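Local coordinates for protein ketosynthase (Streptomyces sp. MSC090213JE08, PDB 6KXD) that probably catalyses the decarboxylative condensation of acyl-ACP with malonyl-ACP as the ketosynthase of a highly reducing type II polyketide synthase, at residues A[10-15]-A[253-258]; A[236-241]-A[345-350]. All blocks are in the same frame, centred on the assembly; numbering follows the deposited sequence.

Contact 1. Residues A[10-15]-A[253-258]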
ATOM      1  N   VAL A  10     -21.232  -6.570  -5.195  1.00 54.62           N
ATOM      2  CA  VAL A  10     -19.921  -7.015  -5.669  1.00 52.30           C
ATOM      3  C   VAL A  10     -19.682  -8.446  -5.194  1.00 46.48           C
ATOM      4  O   VAL A  10     -19.837  -8.732  -3.996  1.00 55.20           O
ATOM      5  CB  VAL A  10     -18.820  -6.087  -5.124  1.00 49.33           C
ATOM      6  CG1 VAL A  10     -17.427  -6.539  -5.554  1.00 49.10           C
ATOM      7  CG2 VAL A  10     -19.104  -4.638  -5.484  1.00 52.99           C
ATOM      8  N   VAL A  11     -19.194  -9.292  -6.097  1.00 52.44           N
ATOM      9  CA  VAL A  11     -19.095 -10.709  -5.882  1.00 47.89           C
ATOM     10  C   VAL A  11     -17.698 -11.205  -6.244  1.00 50.37           C
ATOM     11  O   VAL A  11     -17.000 -10.612  -7.051  1.00 49.31           O
ATOM     12  CB  VAL A  11     -20.196 -11.448  -6.670  1.00 54.40           C
ATOM     13  CG1 VAL A  11     -21.564 -11.217  -6.028  1.00 51.96           C
ATOM     14  CG2 VAL A  11     -20.218 -11.054  -8.144  1.00 50.63           C
ATOM     15  N   LEU A  12     -17.318 -12.304  -5.588  1.00 49.41           N
ATOM     16  CA  LEU A  12     -16.071 -12.970  -5.788  1.00 49.70           C
ATOM     17  C   LEU A  12     -16.276 -14.066  -6.817  1.00 54.42           C
ATOM     18  O   LEU A  12     -16.851 -15.105  -6.479  1.00 56.77           O
ATOM     19  CB  LEU A  12     -15.579 -13.574  -4.470  1.00 50.29           C
ATOM     20  CG  LEU A  12     -15.213 -12.548  -3.392  1.00 53.46           C
ATOM     21  CD1 LEU A  12     -14.915 -13.196  -2.051  1.00 50.97           C
ATOM     22  CD2 LEU A  12     -14.019 -11.713  -3.838  1.00 52.04           C
ATOM     23  N   THR A  13     -15.732 -13.852  -8.014  1.00 49.99           N
ATOM     24  CA  THR A  13     -15.857 -14.795  -9.109  1.00 58.36           C
ATOM     25  C   THR A  13     -14.591 -15.618  -9.335  1.00 54.54           C
ATOM     26  O   THR A  13     -14.631 -16.582 -10.096  1.00 55.56           O
ATOM     27  CB  THR A  13     -16.253 -14.057 -10.386  1.00 60.49           C
ATOM     28  OG1 THR A  13     -15.296 -13.022 -10.595  1.00 52.63           O
ATOM     29  CG2 THR A  13     -17.637 -13.463 -10.277  1.00 65.17           C
ATOM     30  N   GLY A  14     -13.459 -15.256  -8.719  1.00 46.06           N
ATOM     31  CA  GLY A  14     -12.241 -16.036  -8.915  1.00 44.47           C
ATOM     32  C   GLY A  14     -11.310 -15.927  -7.725  1.00 51.29           C
ATOM     33  O   GLY A  14     -11.256 -14.884  -7.082  1.00 48.81           O
ATOM     34  N   PHE A  15     -10.637 -17.033  -7.414  1.00 45.00           N
ATOM     35  CA  PHE A  15      -9.635 -17.108  -6.381  1.00 47.21           C
ATOM     36  C   PHE A  15      -8.366 -17.698  -6.959  1.00 50.03           C
ATOM     37  O   PHE A  15      -8.398 -18.733  -7.634  1.00 53.75           O
ATOM     38  CB  PHE A  15     -10.045 -18.027  -5.224  1.00 47.35           C
ATOM     39  CG  PHE A  15     -11.267 -17.611  -4.444  1.00 51.16           C
ATOM     40  CD1 PHE A  15     -11.551 -16.278  -4.211  1.00 51.79           C
ATOM     41  CD2 PHE A  15     -12.104 -18.568  -3.883  1.00 53.07           C
ATOM     42  CE1 PHE A  15     -12.659 -15.907  -3.469  1.00 55.49           C
ATOM     43  CE2 PHE A  15     -13.197 -18.197  -3.120  1.00 57.64           C
ATOM     44  CZ  PHE A  15     -13.476 -16.865  -2.915  1.00 56.00           C
ATOM     45  N   ILE A 253     -20.079 -17.568  -9.102  1.00 62.92           N
ATOM     46  CA  ILE A 253     -19.856 -16.642  -8.009  1.00 59.54           C
ATOM     47  C   ILE A 253     -19.581 -17.432  -6.719  1.00 66.33           C
ATOM     48  O   ILE A 253     -20.452 -18.130  -6.236  1.00 59.60           O
ATOM     49  CB  ILE A 253     -21.078 -15.713  -7.886  1.00 65.01           C
ATOM     50  CG1 ILE A 253     -21.202 -14.795  -9.109  1.00 71.55           C
ATOM     51  CG2 ILE A 253     -21.051 -14.948  -6.576  1.00 63.15           C
ATOM     52  CD1 ILE A 253     -22.472 -13.983  -9.166  1.00 69.24           C
ATOM     53  N   HIS A 254     -18.368 -17.291  -6.163  1.00 58.34           N
ATOM     54  CA  HIS A 254     -17.935 -18.019  -4.973  1.00 59.72           C
ATOM     55  C   HIS A 254     -18.668 -17.478  -3.741  1.00 66.94           C
ATOM     56  O   HIS A 254     -19.163 -18.263  -2.927  1.00 68.08           O
ATOM     57  CB  HIS A 254     -16.421 -17.908  -4.741  1.00 56.57           C
ATOM     58  CG  HIS A 254     -15.538 -18.647  -5.686  1.00 57.66           C
ATOM     59  ND1 HIS A 254     -15.458 -20.035  -5.708  1.00 65.47           N
ATOM     60  CD2 HIS A 254     -14.606 -18.210  -6.562  1.00 59.24           C
ATOM     61  CE1 HIS A 254     -14.555 -20.414  -6.591  1.00 64.96           C
ATOM     62  NE2 HIS A 254     -14.020 -19.307  -7.140  1.00 63.81           N
ATOM     63  N   ALA A 255     -18.697 -16.141  -3.603  1.00 61.73           N
ATOM     64  CA  ALA A 255     -19.326 -15.455  -2.482  1.00 59.11           C
ATOM     65  C   ALA A 255     -19.533 -13.977  -2.845  1.00 56.44           C
ATOM     66  O   ALA A 255     -19.198 -13.530  -3.931  1.00 52.10           O
ATOM     67  CB  ALA A 255     -18.491 -15.637  -1.232  1.00 63.86           C
ATOM     68  N   GLU A 256     -20.211 -13.250  -1.963  1.00 58.10           N
ATOM     69  CA  GLU A 256     -20.470 -11.858  -2.161  1.00 57.01           C
ATOM     70  C   GLU A 256     -19.566 -11.090  -1.187  1.00 50.93           C
ATOM     71  O   GLU A 256     -19.313 -11.551  -0.066  1.00 57.34           O
ATOM     72  CB  GLU A 256     -21.952 -11.551  -1.950  1.00 58.31           C
ATOM     73  CG  GLU A 256     -22.334 -10.170  -2.435  1.00 63.19           C
ATOM     74  CD  GLU A 256     -23.780  -9.762  -2.228  1.00 67.22           C
ATOM     75  OE1 GLU A 256     -24.590 -10.626  -1.856  1.00 70.08           O
ATOM     76  OE2 GLU A 256     -24.081  -8.567  -2.443  1.00 69.36           O
ATOM     77  N   VAL A 257     -19.054  -9.938  -1.634  1.00 51.92           N
ATOM     78  CA  VAL A 257     -18.393  -8.985  -0.740  1.00 47.65           C
ATOM     79  C   VAL A 257     -19.452  -8.016  -0.214  1.00 43.12           C
ATOM     80  O   VAL A 257     -20.031  -7.237  -0.982  1.00 50.95           O
ATOM     81  CB  VAL A 257     -17.263  -8.205  -1.449  1.00 49.69           C
ATOM     82  CG1 VAL A 257     -16.516  -7.382  -0.422  1.00 46.85           C
ATOM     83  CG2 VAL A 257     -16.299  -9.105  -2.205  1.00 48.32           C
ATOM     84  N   LEU A 258     -19.686  -8.038   1.103  1.00 45.95           N
ATOM     85  CA  LEU A 258     -20.752  -7.267   1.703  1.00 52.26           C
ATOM     86  C   LEU A 258     -20.244  -5.901   2.160  1.00 45.10           C
ATOM     87  O   LEU A 258     -20.943  -4.893   2.023  1.00 48.46           O
ATOM     88  CB  LEU A 258     -21.317  -8.025   2.901  1.00 48.96           C
ATOM     89  CG  LEU A 258     -21.836  -9.424   2.586  1.00 51.79           C
ATOM     90  CD1 LEU A 258     -22.528 -10.002   3.809  1.00 53.55           C
ATOM     91  CD2 LEU A 258     -22.764  -9.395   1.403  1.00 54.41           C
TER
HETATM   92  O   HOH W   1     -22.104  -6.702  -2.580  1.00 57.24           O

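Contact 2. Residues A[236-241]-A[345-350]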
ATOM      1  N   GLY A 236      -2.574 -14.373  -2.367  1.00 39.03           N
ATOM      2  CA  GLY A 236      -3.924 -14.601  -2.665  1.00 39.01           C
ATOM      3  C   GLY A 236      -4.444 -13.479  -3.505  1.00 43.12           C
ATOM      4  O   GLY A 236      -4.226 -12.312  -3.167  1.00 40.23           O
ATOM      5  N   ILE A 237      -5.079 -13.847  -4.612  1.00 40.19           N
ATOM      6  CA  ILE A 237      -5.720 -12.887  -5.479  1.00 43.03           C
ATOM      7  C   ILE A 237      -7.169 -13.280  -5.628  1.00 42.11           C
ATOM      8  O   ILE A 237      -7.484 -14.449  -5.952  1.00 44.07           O
ATOM      9  CB  ILE A 237      -4.999 -12.751  -6.827  1.00 40.98           C
ATOM     10  CG1 ILE A 237      -3.541 -12.324  -6.643  1.00 44.34           C
ATOM     11  CG2 ILE A 237      -5.736 -11.779  -7.716  1.00 39.40           C
ATOM     12  CD1 ILE A 237      -3.379 -10.877  -6.163  1.00 45.04           C
ATOM     13  N   LEU A 238      -8.031 -12.282  -5.437  1.00 41.10           N
ATOM     14  CA  LEU A 238      -9.439 -12.437  -5.562  1.00 45.42           C
ATOM     15  C   LEU A 238      -9.909 -11.625  -6.763  1.00 46.08           C
ATOM     16  O   LEU A 238      -9.506 -10.475  -6.937  1.00 42.28           O
ATOM     17  CB  LEU A 238     -10.130 -11.950  -4.291  1.00 42.01           C
ATOM     18  CG  LEU A 238      -9.814 -12.742  -3.023  1.00 45.69           C
ATOM     19  CD1 LEU A 238      -8.532 -12.234  -2.382  1.00 46.72           C
ATOM     20  CD2 LEU A 238     -10.958 -12.658  -2.031  1.00 47.22           C
ATOM     21  N   VAL A 239     -10.746 -12.243  -7.605  1.00 45.58           N
ATOM     22  CA  VAL A 239     -11.462 -11.487  -8.620  1.00 44.49           C
ATOM     23  C   VAL A 239     -12.772 -10.990  -8.013  1.00 47.86           C
ATOM     24  O   VAL A 239     -13.643 -11.814  -7.626  1.00 52.51           O
ATOM     25  CB  VAL A 239     -11.706 -12.310  -9.905  1.00 42.79           C
ATOM     26  CG1 VAL A 239     -12.382 -11.452 -10.966  1.00 47.00           C
ATOM     27  CG2 VAL A 239     -10.414 -12.911 -10.434  1.00 46.64           C
ATOM     28  N   LEU A 240     -12.909  -9.658  -7.942  1.00 44.21           N
ATOM     29  CA  LEU A 240     -14.103  -8.991  -7.566  1.00 42.82           C
ATOM     30  C   LEU A 240     -14.758  -8.466  -8.841  1.00 43.79           C
ATOM     31  O   LEU A 240     -14.059  -7.957  -9.717  1.00 45.25           O
ATOM     32  CB  LEU A 240     -13.820  -7.799  -6.650  1.00 43.38           C
ATOM     33  CG  LEU A 240     -13.605  -8.120  -5.175  1.00 44.00           C
ATOM     34  CD1 LEU A 240     -12.321  -8.894  -4.977  1.00 44.44           C
ATOM     35  CD2 LEU A 240     -13.587  -6.831  -4.366  1.00 47.11           C
ATOM     36  N   GLU A 241     -16.083  -8.519  -8.884  1.00 46.69           N
ATOM     37  CA  GLU A 241     -16.843  -8.106 -10.061  1.00 45.21           C
ATOM     38  C   GLU A 241     -18.183  -7.553  -9.628  1.00 42.93           C
ATOM     39  O   GLU A 241     -18.733  -8.015  -8.635  1.00 45.36           O
ATOM     40  CB  GLU A 241     -17.122  -9.304 -10.966  1.00 57.41           C
ATOM     41  CG  GLU A 241     -16.014  -9.616 -11.940  1.00 62.93           C
ATOM     42  CD  GLU A 241     -16.405 -10.672 -12.971  1.00 67.07           C
ATOM     43  OE1 GLU A 241     -15.995 -11.842 -12.790  1.00 60.38           O
ATOM     44  OE2 GLU A 241     -17.114 -10.320 -13.952  1.00 69.88           O
ATOM     45  N   GLY A 345      -6.592 -15.286   4.056  1.00 44.87           N
ATOM     46  CA  GLY A 345      -7.754 -15.370   4.966  1.00 44.07           C
ATOM     47  C   GLY A 345      -9.075 -15.109   4.281  1.00 43.70           C
ATOM     48  O   GLY A 345     -10.091 -15.837   4.498  1.00 48.22           O
ATOM     49  N   ALA A 346      -9.133 -14.043   3.469  1.00 42.31           N
ATOM     50  CA  ALA A 346     -10.327 -13.737   2.727  1.00 40.87           C
ATOM     51  C   ALA A 346     -10.757 -14.931   1.861  1.00 44.34           C
ATOM     52  O   ALA A 346     -11.955 -15.195   1.727  1.00 44.68           O
ATOM     53  CB  ALA A 346     -10.120 -12.503   1.862  1.00 40.77           C
ATOM     54  N   ILE A 347      -9.793 -15.555   1.178  1.00 43.89           N
ATOM     55  CA  ILE A 347     -10.114 -16.650   0.279  1.00 45.80           C
ATOM     56  C   ILE A 347     -10.648 -17.820   1.124  1.00 48.87           C
ATOM     57  O   ILE A 347     -11.672 -18.402   0.793  1.00 52.18           O
ATOM     58  CB  ILE A 347      -8.925 -17.040  -0.602  1.00 47.12           C
ATOM     59  CG1 ILE A 347      -8.600 -15.907  -1.570  1.00 44.54           C
ATOM     60  CG2 ILE A 347      -9.222 -18.331  -1.378  1.00 46.06           C
ATOM     61  CD1 ILE A 347      -7.311 -16.110  -2.324  1.00 43.18           C
ATOM     62  N   ALA A 348      -9.964 -18.111   2.231  1.00 49.83           N
ATOM     63  CA  ALA A 348     -10.385 -19.137   3.170  1.00 49.22           C
ATOM     64  C   ALA A 348     -11.837 -18.884   3.597  1.00 53.60           C
ATOM     65  O   ALA A 348     -12.666 -19.812   3.596  1.00 55.84           O
ATOM     66  CB  ALA A 348      -9.432 -19.190   4.323  1.00 48.18           C
ATOM     67  N   CYS A 349     -12.163 -17.615   3.867  1.00 49.35           N
ATOM     68  CA  CYS A 349     -13.507 -17.178   4.229  1.00 47.03           C
ATOM     69  C   CYS A 349     -14.511 -17.403   3.109  1.00 53.39           C
ATOM     70  O   CYS A 349     -15.658 -17.804   3.378  1.00 53.89           O
ATOM     71  CB  CYS A 349     -13.541 -15.714   4.631  1.00 46.95           C
ATOM     72  SG  CYS A 349     -12.776 -15.479   6.239  1.00 50.77           S
ATOM     73  N   GLY A 350     -14.102 -17.110   1.877  1.00 51.49           N
ATOM     74  CA  GLY A 350     -14.994 -17.299   0.791  1.00 55.21           C
ATOM     75  C   GLY A 350     -15.252 -18.778   0.563  1.00 47.77           C
ATOM     76  O   GLY A 350     -16.360 -19.178   0.211  1.00 51.67           O
TER

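Contact 1. Residues A[10-15]-A[253-258]
Phe15 and His254 lay their rings over one another in an offset stack, with planes only 10° apart and centroids separated by 4.2 Å. Phe15 CD2 sits above the centre of the imidazole, whereas His254 CD2 meets the phenyl face toward its rim, the two side chains reaching across each other from opposite ends. At the edge of the imidazole, in its plane, lies Gly14 N; at the edge of the phenyl lies Leu12 CD1. Both ring nitrogens of His254 have partners, NE2 in Asp92, which also accepts from the backbone N of Phe15, and ND1, weakly, in Glu354. Asp92 thus ties the imidazole to the strand carrying its stacking partner.

The backbones run antiparallel. Leu12 is gripped at both ends: its N donates to Ala255 O at 2.8 Å in a nearly straight bond (170°), and its O accepts from His254 N at 2.7 Å. Farther along, Val257 N donates to Val10 O. One water accepts from Val10 N and lies 2.7 Å from both Glu256 OE2 and Val257 O; Glu256 OE1 forms a salt bridge with Arg9.

Val11 and Glu256 share one face of the sheet, Glu256 CG standing anti to the backbone N (chi1 -168°), which puts it beside Val11 CG1. Ile253, from the preceding loop, packs against Val11 with CG2 3.6 Å from Val11 CB and CD1 near Val11 CG2. On the other face, Val257 CG2 touches Leu12 CG and CD2, both at 3.8 Å, the side chains crossing at about a right angle. Two residues stand opposite the single Leu12, His254 through its N and Ala255 through its O: a classic beta bulge, here where strands 10-19 and 255-264 join in the mixed sheet of the thiolase-like fold.

Contact 2. Residues A[236-241]-A[345-350]
In the five-layered alpha-beta-alpha-beta-alpha thiolase fold, helix 341-355 belongs to the buried helical layer, and it meets strand 234-242 through Ile347 and Leu238. The two side chains overlap from opposite directions. Leu238 CG stands anti to its own carbonyl carbon (chi1 -64°), which puts it 3.7 Å from Ile347 CG1; Leu238 CD1 lies 3.8 Å from that same atom. The other branch, Leu238 CD2, reaches Ala346 CB at 4.0 Å.

The place of the helix between two sheets is borne out by its neighbours: Ala346 also meets Asn390 of strand 387-394, while Ile347 touches Val17 of strand 10-19. Leu238 points toward the helix and Ile237 away from it, onto Ala85 and Ala89 of helix 77-93, which packs on the other face of the strand. The segment axes come within 8.6 Å at an angle of 53°, a separation bridged by apolar side chains.

Ile347 CD1 extends past the leucine to the strand backbone, 3.7 Å from Gly236 CA and 3.9 Å from Ile237 N. With no side chain on Gly236, this methyl comes directly to its CA.

Overall arrangement
Both contacts are buried and involve one chain only, with centres about 7 Å apart, and both reach the same mixed sheet, where strands 10-19 and 234-242 are neighbours. Contact 1 joins strand 10-19 to strand 255-264 and the loop residues before it, with 563 Å² buried and backbone hydrogen bonds, a ring stack and apolar pairs between them. Contact 2 joins sheet to helix, burying 161 Å² with apolar side chains and one methyl against the strand backbone. They meet directly: Gly14 O lies 2.7 Å from Val239 N and Thr13 OG1 2.6 Å from Glu241 OE1, both probable hydrogen bonds. Contact 2 lies nearer the chain centre, about 9 Å from it against 16 Å for contact 1.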